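Local coordinates for protein PfkB family carbohydrate kinase (Listeria grayi DSM 20601, PDB 4GM6) that probably acts as a sugar kinase of the PfkB family, transferring a phosphate group to a carbohydrate substrate, at residues Val27-Glu32 / Asn61-Leu66; Tyr112-Gly117 / Asp287-Gly292; Lys184-Met189 / Leu248-Lys253; Asp188-Ala193 / Gly291-Thr296; Asp213-Gly218 / Ala224-Ser229. All coordinates share one frame; numbering follows the deposited sequence.

Contact 1: residues Val27-Glu32 / Asn61-Leu66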
# COMPACT_ATOMS: atom_id res chain seq x y z
N VAL C 27 -10.88 -6.32 37.07
CA VAL C 27 -10.24 -5.02 37.22
C VAL C 27 -11.09 -3.91 36.59
O VAL C 27 -11.68 -4.10 35.52
CB VAL C 27 -8.84 -5.04 36.59
CG1 VAL C 27 -8.17 -3.67 36.65
CG2 VAL C 27 -7.98 -6.11 37.25
N VAL C 28 -11.17 -2.77 37.27
CA VAL C 28 -11.86 -1.61 36.72
C VAL C 28 -10.83 -0.51 36.43
O VAL C 28 -9.87 -0.32 37.18
CB VAL C 28 -12.98 -1.11 37.67
CG1 VAL C 28 -12.42 -0.61 39.00
CG2 VAL C 28 -13.82 -0.02 37.00
N THR C 29 -11.01 0.20 35.33
CA THR C 29 -10.12 1.31 35.03
C THR C 29 -10.89 2.55 34.55
O THR C 29 -12.05 2.47 34.16
CB THR C 29 -9.08 0.90 33.98
OG1 THR C 29 -8.00 1.84 34.01
CG2 THR C 29 -9.71 0.88 32.61
N ILE C 30 -10.21 3.70 34.58
CA ILE C 30 -10.83 4.98 34.24
C ILE C 30 -9.89 5.75 33.32
O ILE C 30 -8.70 5.93 33.62
CB ILE C 30 -11.09 5.83 35.48
CG1 ILE C 30 -12.05 5.10 36.43
CG2 ILE C 30 -11.68 7.18 35.09
CD1 ILE C 30 -12.17 5.74 37.79
N GLY C 31 -10.41 6.21 32.19
CA GLY C 31 -9.54 6.92 31.29
C GLY C 31 -10.12 7.14 29.92
O GLY C 31 -11.13 6.54 29.55
N GLU C 32 -9.47 8.02 29.17
CA GLU C 32 -9.93 8.42 27.86
C GLU C 32 -9.28 7.58 26.76
O GLU C 32 -8.09 7.29 26.84
CB GLU C 32 -9.59 9.89 27.64
CG GLU C 32 -9.91 10.37 26.23
CD GLU C 32 -9.73 11.86 26.07
OE1 GLU C 32 -9.00 12.48 26.88
OE2 GLU C 32 -10.29 12.42 25.10
N ASN C 61 -5.41 0.82 27.45
CA ASN C 61 -4.41 -0.16 27.03
C ASN C 61 -4.19 -1.15 28.17
O ASN C 61 -4.10 -2.36 27.96
CB ASN C 61 -3.08 0.52 26.69
CG ASN C 61 -3.17 1.44 25.50
OD1 ASN C 61 -4.13 1.38 24.72
ND2 ASN C 61 -2.18 2.31 25.35
N VAL C 62 -4.11 -0.63 29.40
CA VAL C 62 -3.95 -1.51 30.53
C VAL C 62 -5.11 -2.50 30.59
O VAL C 62 -4.89 -3.69 30.84
CB VAL C 62 -3.77 -0.74 31.85
CG1 VAL C 62 -4.00 -1.66 33.04
CG2 VAL C 62 -2.37 -0.13 31.89
N ALA C 63 -6.32 -2.02 30.33
CA ALA C 63 -7.50 -2.89 30.36
C ALA C 63 -7.41 -3.99 29.30
O ALA C 63 -7.62 -5.15 29.60
CB ALA C 63 -8.78 -2.07 30.17
N VAL C 64 -7.11 -3.61 28.07
CA VAL C 64 -6.97 -4.60 27.00
C VAL C 64 -5.89 -5.63 27.35
O VAL C 64 -6.10 -6.83 27.19
CB VAL C 64 -6.67 -3.93 25.63
CG1 VAL C 64 -6.16 -4.94 24.60
CG2 VAL C 64 -7.90 -3.20 25.12
N ASN C 65 -4.73 -5.17 27.81
CA ASN C 65 -3.64 -6.09 28.10
C ASN C 65 -3.98 -7.05 29.24
O ASN C 65 -3.62 -8.22 29.18
CB ASN C 65 -2.33 -5.33 28.38
CG ASN C 65 -1.89 -4.47 27.22
OD1 ASN C 65 -2.23 -4.74 26.07
ND2 ASN C 65 -1.11 -3.44 27.51
N LEU C 66 -4.70 -6.56 30.26
CA LEU C 66 -5.14 -7.44 31.35
C LEU C 66 -6.05 -8.51 30.80
O LEU C 66 -5.93 -9.69 31.15
CB LEU C 66 -5.86 -6.66 32.48
CG LEU C 66 -4.90 -6.00 33.48
CD1 LEU C 66 -5.62 -5.09 34.46
CD2 LEU C 66 -4.09 -7.05 34.22
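Val-27 and Leu-66 meet through methyl groups: CG1 of Val-27 lies 3.6 Å from CD1 of Leu-66. That same CD1 is 3.8 Å from CG2 of Val-27, which sets one leucine methyl against both arms of the valine fork, the leucine lying roughly perpendicular to the valine. Two residues along the strand, one methyl faces another again, CG2 of Thr-29 standing 3.9 Å from CB of Ala-63. Here the backbones come closest, CA of Thr-29 being 6.8 Å from CA of Ala-63, and a short side chain on the helix spans the gap.

The polar groups look elsewhere. Thr-29 holds OG1 anti to its own N (chi1 -163°), which separates its two functions: the methyl turns to the helix while OG1 bonds to the carbonyl O of His-155. The strand backbone is engaged on both flanks, Val-27 pairing with Pro-72 and Arg-74, and Val-28 with Val-153 and His-155.

The contact thus packs helix 58-68 on strand 27-30, an inner strand of the large sheet of this alpha/beta kinase fold. Residues two apart on the strand match residues three apart on the helix. No hydrogen bond crosses, so helix and strand are joined here by the fit of buried aliphatic groups, to which beta-branched strand residues and a helical leucine and alanine are well suited.

Contact 2: residues Tyr112-Gly117 / Asp287-Gly292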
# COMPACT_ATOMS: atom_id res chain seq x y z
N TYR C 112 -4.38 12.09 18.43
CA TYR C 112 -3.05 12.66 18.37
C TYR C 112 -2.33 12.09 17.17
O TYR C 112 -2.67 11.03 16.68
CB TYR C 112 -2.26 12.48 19.68
CG TYR C 112 -1.77 11.09 20.01
CD1 TYR C 112 -0.46 10.71 19.74
CD2 TYR C 112 -2.60 10.17 20.63
CE1 TYR C 112 -0.00 9.45 20.06
CE2 TYR C 112 -2.15 8.90 20.96
CZ TYR C 112 -0.85 8.55 20.68
OH TYR C 112 -0.41 7.29 21.01
N TYR C 113 -1.36 12.86 16.68
CA TYR C 113 -0.64 12.51 15.48
C TYR C 113 0.74 12.09 15.93
O TYR C 113 1.33 12.74 16.79
CB TYR C 113 -0.55 13.74 14.58
CG TYR C 113 -1.88 14.21 14.07
CD1 TYR C 113 -2.35 13.79 12.82
CD2 TYR C 113 -2.69 15.05 14.83
CE1 TYR C 113 -3.58 14.21 12.35
CE2 TYR C 113 -3.93 15.47 14.36
CZ TYR C 113 -4.36 15.04 13.11
OH TYR C 113 -5.57 15.45 12.61
N LEU C 114 1.24 11.00 15.38
CA LEU C 114 2.56 10.53 15.74
C LEU C 114 3.45 10.40 14.51
O LEU C 114 3.14 9.64 13.58
CB LEU C 114 2.47 9.19 16.48
CG LEU C 114 3.75 8.82 17.23
CD1 LEU C 114 3.49 7.84 18.36
CD2 LEU C 114 4.77 8.25 16.26
N GLU C 115 4.54 11.15 14.49
CA GLU C 115 5.51 11.07 13.40
C GLU C 115 6.56 10.09 13.83
O GLU C 115 7.17 10.21 14.91
CB GLU C 115 6.15 12.43 13.16
CG GLU C 115 6.96 12.55 11.89
CD GLU C 115 7.61 13.92 11.81
OE1 GLU C 115 8.49 14.19 12.66
OE2 GLU C 115 7.23 14.72 10.93
N SER C 116 6.77 9.12 12.98
CA SER C 116 7.68 8.02 13.24
C SER C 116 9.10 8.54 13.51
O SER C 116 9.50 9.56 12.94
CB SER C 116 7.68 7.08 12.03
OG SER C 116 8.64 6.05 12.17
N GLY C 117 9.84 7.84 14.35
CA GLY C 117 11.25 8.12 14.59
C GLY C 117 12.05 6.84 14.40
O GLY C 117 11.57 5.74 14.65
N ASP C 287 7.51 -0.09 17.65
CA ASP C 287 6.58 0.89 18.17
C ASP C 287 6.61 0.82 19.70
O ASP C 287 6.02 -0.07 20.29
CB ASP C 287 5.16 0.57 17.70
CG ASP C 287 4.17 1.71 17.98
OD1 ASP C 287 4.53 2.60 18.76
OD2 ASP C 287 3.06 1.71 17.39
N ARG C 288 7.32 1.76 20.33
CA ARG C 288 7.41 1.79 21.80
C ARG C 288 6.12 2.21 22.48
O ARG C 288 6.00 2.08 23.71
CB ARG C 288 8.52 2.74 22.26
CG ARG C 288 8.15 4.21 22.06
CD ARG C 288 9.21 5.14 22.65
NE ARG C 288 9.03 5.31 24.10
CZ ARG C 288 9.83 6.05 24.87
NH1 ARG C 288 10.86 6.69 24.33
NH2 ARG C 288 9.59 6.14 26.17
N VAL C 289 5.15 2.71 21.72
CA VAL C 289 3.94 3.26 22.35
C VAL C 289 3.18 2.14 23.04
O VAL C 289 2.97 1.08 22.47
CB VAL C 289 3.01 4.02 21.36
CG1 VAL C 289 1.73 4.46 22.07
CG2 VAL C 289 3.72 5.24 20.79
N GLY C 290 2.78 2.36 24.29
CA GLY C 290 2.03 1.35 25.02
C GLY C 290 2.91 0.32 25.71
O GLY C 290 2.41 -0.62 26.32
N GLY C 291 4.23 0.47 25.61
CA GLY C 291 5.14 -0.46 26.26
C GLY C 291 5.03 -0.35 27.77
O GLY C 291 5.08 -1.36 28.47
N GLY C 292 4.85 0.87 28.27
CA GLY C 292 4.70 1.08 29.72
C GLY C 292 3.38 0.49 30.20
O GLY C 292 3.28 -0.03 31.30
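Val-289 sets its two methyls against two residues of one strand face. Its CG2 lies 3.6 Å from CD1 of Leu-114, valine and leucine lying antiparallel, side by side, and its CG1 lies 3.7 Å from OH of Tyr-112, which comes head-on with its hydroxyl. With CG1 anti to its N (chi1 176°), the valine spreads its fork so that each branch has a separate partner.

No hydrogen bond crosses the contact; those inside residues 287-292 shape the loop that presents the valine. OD1 of Asp-287 accepts from N of Val-289 at 3.0 Å, closing an Asx turn; the N-H approaches from above the carboxylate plane. A type II turn from Arg-288 to Gly-291 overlaps it, with N of Gly-291 3.1 Å from O of Arg-288. Gly-290, at positive phi (85°), suits the third place of that turn and is also the N-cap of helix 291-304. The other oxygen, OD2 of Asp-287, forms a salt bridge with Arg-36 and accepts from N of Gly-328.

Strand 111-115 belongs to the small four-stranded sheet, consistent with the lid of ribokinase-like enzymes, and Tyr-113 on its other face packs on Met-35 of the second subunit. Across the contact the valine methyls meet a leucine methyl and a tyrosine hydroxyl by van der Waals contact, while the loop behind Val-289 is held by directed bonds and the salt bridge of Asp-287 to the small sheet.

Contact 3: residues Lys184-Met189 / Leu248-Lys253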
# COMPACT_ATOMS: atom_id res chain seq x y z
N LYS C 184 -8.11 -2.73 46.08
CA LYS C 184 -6.76 -2.21 45.95
C LYS C 184 -6.71 -1.07 44.95
O LYS C 184 -7.49 -1.03 43.99
CB LYS C 184 -5.80 -3.33 45.55
CG LYS C 184 -5.78 -4.46 46.57
CD LYS C 184 -5.42 -3.91 47.95
CE LYS C 184 -4.87 -5.01 48.85
NZ LYS C 184 -4.26 -4.40 50.06
N ILE C 185 -5.80 -0.13 45.17
CA ILE C 185 -5.68 1.03 44.30
C ILE C 185 -4.36 1.03 43.52
O ILE C 185 -3.28 1.05 44.10
CB ILE C 185 -5.85 2.34 45.10
CG1 ILE C 185 -7.15 2.27 45.93
CG2 ILE C 185 -5.86 3.55 44.17
CD1 ILE C 185 -8.38 1.93 45.15
N SER C 186 -4.48 0.97 42.20
CA SER C 186 -3.33 1.04 41.30
C SER C 186 -3.27 2.40 40.64
O SER C 186 -4.24 2.83 40.00
CB SER C 186 -3.44 -0.03 40.21
OG SER C 186 -2.47 0.20 39.18
N PHE C 187 -2.14 3.07 40.78
CA PHE C 187 -1.98 4.40 40.21
C PHE C 187 -0.71 4.49 39.38
O PHE C 187 0.36 4.03 39.78
CB PHE C 187 -1.97 5.46 41.33
CG PHE C 187 -2.01 6.88 40.83
CD1 PHE C 187 -3.15 7.32 40.13
CD2 PHE C 187 -0.93 7.75 41.01
CE1 PHE C 187 -3.21 8.63 39.67
CE2 PHE C 187 -0.98 9.06 40.55
CZ PHE C 187 -2.11 9.50 39.87
N ASP C 188 -0.85 5.07 38.19
CA ASP C 188 0.25 5.26 37.28
C ASP C 188 0.51 6.78 37.20
O ASP C 188 -0.29 7.51 36.62
CB ASP C 188 -0.18 4.70 35.92
CG ASP C 188 0.84 4.92 34.83
OD1 ASP C 188 1.97 5.37 35.15
OD2 ASP C 188 0.51 4.64 33.65
N MET C 189 1.62 7.24 37.79
CA MET C 189 1.94 8.68 37.80
C MET C 189 1.75 9.30 36.40
O MET C 189 1.02 10.27 36.24
CB MET C 189 3.38 8.91 38.23
CG MET C 189 3.73 8.35 39.59
SD MET C 189 3.15 9.39 40.94
CE MET C 189 4.34 10.74 40.92
N LEU C 248 3.65 -1.39 47.05
CA LEU C 248 4.77 -1.58 46.09
C LEU C 248 4.80 -0.59 44.96
O LEU C 248 3.75 -0.15 44.50
CB LEU C 248 4.85 -3.02 45.55
CG LEU C 248 3.78 -3.56 44.61
CD1 LEU C 248 4.31 -4.81 43.93
CD2 LEU C 248 2.50 -3.88 45.37
N PHE C 249 6.03 -0.21 44.57
CA PHE C 249 6.25 0.64 43.41
C PHE C 249 6.73 -0.23 42.26
O PHE C 249 7.27 -1.32 42.49
CB PHE C 249 7.31 1.71 43.70
CG PHE C 249 6.92 2.69 44.77
CD1 PHE C 249 6.17 3.82 44.45
CD2 PHE C 249 7.31 2.50 46.08
CE1 PHE C 249 5.82 4.74 45.43
CE2 PHE C 249 6.96 3.41 47.07
CZ PHE C 249 6.21 4.53 46.75
N TYR C 250 6.54 0.23 41.03
CA TYR C 250 7.05 -0.50 39.88
C TYR C 250 7.29 0.47 38.74
O TYR C 250 6.59 1.47 38.61
CB TYR C 250 6.09 -1.60 39.45
CG TYR C 250 4.70 -1.12 39.10
CD1 TYR C 250 3.77 -0.84 40.10
CD2 TYR C 250 4.30 -0.98 37.78
CE1 TYR C 250 2.49 -0.40 39.79
CE2 TYR C 250 3.02 -0.54 37.45
CZ TYR C 250 2.12 -0.26 38.46
OH TYR C 250 0.85 0.18 38.15
N ALA C 251 8.27 0.16 37.90
CA ALA C 251 8.58 0.99 36.75
C ALA C 251 9.62 0.27 35.91
O ALA C 251 10.17 -0.74 36.33
CB ALA C 251 9.11 2.34 37.20
N THR C 252 9.88 0.80 34.72
CA THR C 252 11.00 0.30 33.94
C THR C 252 12.13 1.31 33.97
O THR C 252 11.90 2.50 34.09
CB THR C 252 10.60 0.04 32.48
OG1 THR C 252 9.95 1.20 31.96
CG2 THR C 252 9.65 -1.14 32.38
N LYS C 253 13.36 0.83 33.90
CA LYS C 253 14.46 1.74 33.70
C LYS C 253 14.81 1.65 32.22
O LYS C 253 15.19 0.59 31.72
CB LYS C 253 15.66 1.38 34.57
CG LYS C 253 16.84 2.32 34.37
CD LYS C 253 18.05 1.91 35.19
CE LYS C 253 19.31 2.59 34.66
NZ LYS C 253 20.52 2.23 35.45
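Tyr-250 reaches across to Ser-186, its OH lying 3.5 Å from OG of the serine. Its ring is swung over by the first torsion (chi1 58°), which places CG between the backbone N and the carbonyl carbon and sends the hydroxyl back toward strand 184-188. Tyrosine suits the place because the gap is long: CA of Ser-186 is 9.8 Å from CA of Leu-248, and CA of Phe-187 is 9.6 Å from CA of Phe-249. Leu-268 of the next strand packs on the tyrosine, and Thr-296 of helix 291-304 touches its hydroxyl.

Ser-186 holds OG anti to its N (chi1 168°), and that oxygen is hydrogen-bonded to ND1 of His-155 on strand 153-157. A small hydroxyl leaves room for the hydroxyl end of Tyr-250, with Leu-300 of helix 291-304 packed against the serine on this face of the sheet.

The gap has a simple cause in the fold. The two strands are parallel members of the large sheet of this ribokinase-like alpha/beta domain but are not neighbours in it, since the short strand 214-216 runs between them. The tyrosine therefore bridges over an intervening strand, and Ser-216 of that strand gives its hydroxyl to the carbonyl O of Tyr-250.

Phe-187 takes part from its backbone: its O is 4.2 Å from OH of Tyr-250. The benzyl group points away, through to the other face of the sheet, where it packs on Val-212.

Contact 4: residues Asp188-Ala193 / Gly291-Thr296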
# COMPACT_ATOMS: atom_id res chain seq x y z
N ASP C 188 -0.85 5.07 38.19
CA ASP C 188 0.25 5.26 37.28
C ASP C 188 0.51 6.78 37.20
O ASP C 188 -0.29 7.51 36.62
CB ASP C 188 -0.18 4.70 35.92
CG ASP C 188 0.84 4.92 34.83
OD1 ASP C 188 1.97 5.37 35.15
OD2 ASP C 188 0.51 4.64 33.65
N MET C 189 1.62 7.24 37.79
CA MET C 189 1.94 8.68 37.80
C MET C 189 1.75 9.30 36.40
O MET C 189 1.02 10.27 36.24
CB MET C 189 3.38 8.91 38.23
CG MET C 189 3.73 8.35 39.59
SD MET C 189 3.15 9.39 40.94
CE MET C 189 4.34 10.74 40.92
N ASN C 190 2.44 8.73 35.42
CA ASN C 190 2.24 9.11 34.03
C ASN C 190 2.09 10.61 33.87
O ASN C 190 1.08 11.10 33.35
CB ASN C 190 1.02 8.38 33.46
CG ASN C 190 1.30 7.74 32.11
OD1 ASN C 190 1.97 8.33 31.26
ND2 ASN C 190 0.79 6.53 31.91
N TYR C 191 3.10 11.35 34.34
CA TYR C 191 3.08 12.80 34.23
C TYR C 191 3.32 13.20 32.79
O TYR C 191 4.18 12.63 32.12
CB TYR C 191 4.15 13.42 35.13
CG TYR C 191 4.34 14.89 34.86
CD1 TYR C 191 3.38 15.82 35.27
CD2 TYR C 191 5.45 15.36 34.17
CE1 TYR C 191 3.54 17.16 35.02
CE2 TYR C 191 5.61 16.70 33.91
CZ TYR C 191 4.65 17.60 34.33
OH TYR C 191 4.80 18.95 34.08
N ARG C 192 2.56 14.17 32.30
CA ARG C 192 2.72 14.61 30.92
C ARG C 192 2.96 16.12 30.87
O ARG C 192 2.10 16.91 31.28
CB ARG C 192 1.50 14.23 30.08
CG ARG C 192 1.32 12.73 29.89
CD ARG C 192 2.50 12.13 29.13
NE ARG C 192 2.44 10.67 29.06
CZ ARG C 192 1.70 9.99 28.18
NH1 ARG C 192 0.95 10.63 27.29
NH2 ARG C 192 1.72 8.66 28.18
N ALA C 193 4.14 16.52 30.40
CA ALA C 193 4.47 17.93 30.33
C ALA C 193 3.34 18.66 29.60
O ALA C 193 2.88 19.71 30.04
CB ALA C 193 5.80 18.13 29.61
N GLY C 291 4.23 0.47 25.61
CA GLY C 291 5.14 -0.46 26.26
C GLY C 291 5.03 -0.35 27.77
O GLY C 291 5.08 -1.36 28.47
N GLY C 292 4.85 0.87 28.27
CA GLY C 292 4.70 1.08 29.72
C GLY C 292 3.38 0.49 30.20
O GLY C 292 3.28 -0.03 31.30
N ASP C 293 2.35 0.59 29.36
CA ASP C 293 1.05 0.03 29.67
C ASP C 293 1.10 -1.49 29.68
O ASP C 293 0.34 -2.14 30.39
CB ASP C 293 -0.02 0.52 28.69
CG ASP C 293 -0.12 2.03 28.66
OD1 ASP C 293 0.10 2.66 29.72
OD2 ASP C 293 -0.38 2.60 27.58
N ALA C 294 1.99 -2.05 28.86
CA ALA C 294 2.14 -3.49 28.82
C ALA C 294 2.83 -3.93 30.09
O ALA C 294 2.48 -4.95 30.68
CB ALA C 294 2.94 -3.91 27.58
N TYR C 295 3.83 -3.15 30.52
CA TYR C 295 4.51 -3.42 31.78
C TYR C 295 3.51 -3.32 32.92
O TYR C 295 3.40 -4.21 33.75
CB TYR C 295 5.65 -2.43 32.01
CG TYR C 295 6.51 -2.75 33.23
CD1 TYR C 295 7.39 -3.84 33.21
CD2 TYR C 295 6.46 -1.97 34.38
CE1 TYR C 295 8.17 -4.14 34.32
CE2 TYR C 295 7.24 -2.27 35.49
CZ TYR C 295 8.10 -3.36 35.46
OH TYR C 295 8.91 -3.65 36.55
N THR C 296 2.75 -2.23 32.94
CA THR C 296 1.80 -2.02 34.04
C THR C 296 0.83 -3.19 34.14
O THR C 296 0.57 -3.71 35.22
CB THR C 296 1.02 -0.69 33.90
OG1 THR C 296 1.92 0.40 34.10
CG2 THR C 296 -0.13 -0.61 34.94
O HOH W 1 1.06 2.48 32.22
O HOH W 2 1.27 4.88 29.58
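Asp-293 and Thr-296 face Asp-188 and Asn-190 through two bridging waters. Helix 291-304 begins with Gly-291 and Gly-292. Together with Gly-290 and Asp-293 they match the glycine-rich signature of PfkB kinases, whose helix start forms an anion hole in relatives and whose aspartate is the catalytic base there; Gly-292 leaves this side of the first turn without a side chain.

At Asp-293 the carboxylate divides its work. OD2 accepts from ND2 of Asn-61, while OD1 accepts a hydrogen bond from each water, 2.7 Å from water 1 and 2.5 Å from water 2. Water 2 in turn accepts from ND2 of Asn-190 at 2.9 Å. That amide nitrogen also donates to OD2 of Asp-188 at 2.6 Å, from well above the carboxylate plane, and OD1 of Asn-190 receives two weak bonds from Arg-192.

One turn on, OG1 of Thr-296 donates to water 1 at 2.9 Å, and water 1 donates to OD2 of Asp-188 at 2.6 Å.

OD2 of Asp-188 and OD1 of Asp-293 are 4.4 Å apart, and water 1 directs both its O-H groups to them. The strand end with its following loop and the helix are thus coupled through water, which probably eases the closeness of the two carboxylates.

Contact 5: residues Asp213-Gly218 / Ala224-Ser229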
# COMPACT_ATOMS: atom_id res chain seq x y z
N ASP C 213 -2.12 1.91 46.58
CA ASP C 213 -1.52 0.65 47.04
C ASP C 213 -0.34 0.24 46.18
O ASP C 213 0.71 -0.18 46.69
CB ASP C 213 -2.56 -0.47 46.98
CG ASP C 213 -3.71 -0.22 47.90
OD1 ASP C 213 -3.48 -0.18 49.12
OD2 ASP C 213 -4.85 -0.06 47.41
N TYR C 214 -0.53 0.36 44.87
CA TYR C 214 0.49 0.00 43.89
C TYR C 214 0.75 1.22 43.03
O TYR C 214 -0.15 1.67 42.30
CB TYR C 214 -0.01 -1.14 43.01
CG TYR C 214 -0.69 -2.28 43.74
CD1 TYR C 214 -0.13 -2.83 44.89
CD2 TYR C 214 -1.88 -2.81 43.26
CE1 TYR C 214 -0.75 -3.88 45.55
CE2 TYR C 214 -2.51 -3.86 43.91
CZ TYR C 214 -1.94 -4.39 45.05
OH TYR C 214 -2.58 -5.43 45.68
N CYS C 215 1.98 1.74 43.09
CA CYS C 215 2.32 2.96 42.36
C CYS C 215 3.35 2.74 41.27
O CYS C 215 4.43 2.23 41.54
CB CYS C 215 2.84 4.03 43.33
SG CYS C 215 3.09 5.67 42.58
N SER C 216 3.02 3.12 40.04
CA SER C 216 4.03 3.17 39.00
C SER C 216 4.77 4.50 39.04
O SER C 216 4.24 5.53 38.61
CB SER C 216 3.43 2.94 37.62
OG SER C 216 4.48 2.91 36.68
N ALA C 217 5.98 4.49 39.60
CA ALA C 217 6.75 5.72 39.74
C ALA C 217 8.23 5.46 39.56
O ALA C 217 8.76 4.46 40.07
CB ALA C 217 6.48 6.38 41.10
N GLY C 218 8.88 6.33 38.79
CA GLY C 218 10.32 6.25 38.57
C GLY C 218 11.06 7.29 39.39
O GLY C 218 10.45 8.02 40.18
N ALA C 224 10.59 14.99 41.41
CA ALA C 224 9.62 16.03 41.06
C ALA C 224 8.43 16.04 42.01
O ALA C 224 7.98 17.11 42.44
CB ALA C 224 9.16 15.86 39.62
N PHE C 225 7.92 14.86 42.36
CA PHE C 225 6.65 14.78 43.07
C PHE C 225 6.71 14.28 44.52
O PHE C 225 5.83 14.61 45.31
CB PHE C 225 5.63 13.97 42.27
CG PHE C 225 5.56 14.35 40.82
CD1 PHE C 225 5.29 15.65 40.45
CD2 PHE C 225 5.76 13.40 39.83
CE1 PHE C 225 5.23 16.01 39.11
CE2 PHE C 225 5.70 13.75 38.50
CZ PHE C 225 5.44 15.05 38.14
N PHE C 226 7.73 13.50 44.88
CA PHE C 226 7.85 13.00 46.25
C PHE C 226 8.86 13.80 47.06
O PHE C 226 9.20 13.43 48.19
CB PHE C 226 8.23 11.52 46.28
CG PHE C 226 7.19 10.61 45.67
CD1 PHE C 226 6.40 9.79 46.48
CD2 PHE C 226 7.01 10.56 44.30
CE1 PHE C 226 5.45 8.95 45.92
CE2 PHE C 226 6.06 9.71 43.73
CZ PHE C 226 5.28 8.91 44.54
N GLU C 227 9.35 14.90 46.48
CA GLU C 227 10.33 15.75 47.16
C GLU C 227 11.53 14.96 47.68
O GLU C 227 12.03 15.24 48.76
CB GLU C 227 9.67 16.51 48.31
CG GLU C 227 8.69 17.58 47.88
CD GLU C 227 7.97 18.21 49.05
OE1 GLU C 227 8.19 17.77 50.20
OE2 GLU C 227 7.19 19.16 48.83
N ILE C 228 11.98 13.98 46.91
CA ILE C 228 13.16 13.21 47.27
C ILE C 228 14.40 13.80 46.61
O ILE C 228 14.44 13.97 45.39
CB ILE C 228 13.04 11.73 46.84
CG1 ILE C 228 11.77 11.11 47.43
CG2 ILE C 228 14.26 10.94 47.28
CD1 ILE C 228 11.67 11.29 48.93
N SER C 229 15.41 14.11 47.42
CA SER C 229 16.67 14.61 46.88
C SER C 229 17.11 13.73 45.72
O SER C 229 16.95 12.51 45.77
CB SER C 229 17.75 14.64 47.98
OG SER C 229 19.02 14.95 47.43
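Phe-226 closes a strand-helix unit of the alpha/beta fold: strand 214-216 leads through a short turn into helix 219-225, and the ring of Phe-226, near the C-terminal end of this helix, folds back on the strand's end. CZ of Phe-226 lies 4.4 Å from SG of Cys-215, the sulfur sitting at the ring edge near its plane. CE2 of Phe-226 is 4.3 Å from CB of Ala-217. Cys-215 carries SG anti to its N (chi1 -172°), which extends the sulfur toward the ring. A small thiol and a methyl, two residues apart on the same side of the chain, leave room for the broad phenyl group, and no hydrogen bond crosses.

Around this first shell the ring is packed by Met-189, Leu-209 and Met-239, and it meets the ring of Tyr-243 with the planes about perpendicular.

Further out, the turn itself is fixed. Gly-218 is the N-cap, and OD2 of Asp-221, three residues on, accepts a hydrogen bond from its N. Beyond the ring, Glu-227 takes a left-handed backbone conformation (phi 52°), which carries the chain on from the helix end toward Ile-228 and Ser-229. The neighbouring Phe-225 points to a different set of rings, Tyr-191 and Tyr-205, and carries CB of Ala-224 over the centre of one face, 3.8 Å above its plane.

Contacts 2 and 4 use the same start of helix 291-304, sharing Gly-291 and Gly-292: one ties it toward the small sheet, the other toward the large one, their centres about 13 Å apart. Contact 1 joins contact 4 where ND2 of Asn-61 lies 2.9 Å from OD2 of Asp-293, the aspartate that by comparison with relatives probably marks the active site. Contact 3 lies beside contact 4, about 9 Å between centres, sharing Asp-188 and Met-189. Contact 5 supplies the intervening strand of contact 3, N of Ser-216 being 2.8 Å from O of Phe-187. Contacts 2 and 5 are the farthest apart, about 24 Å between centres.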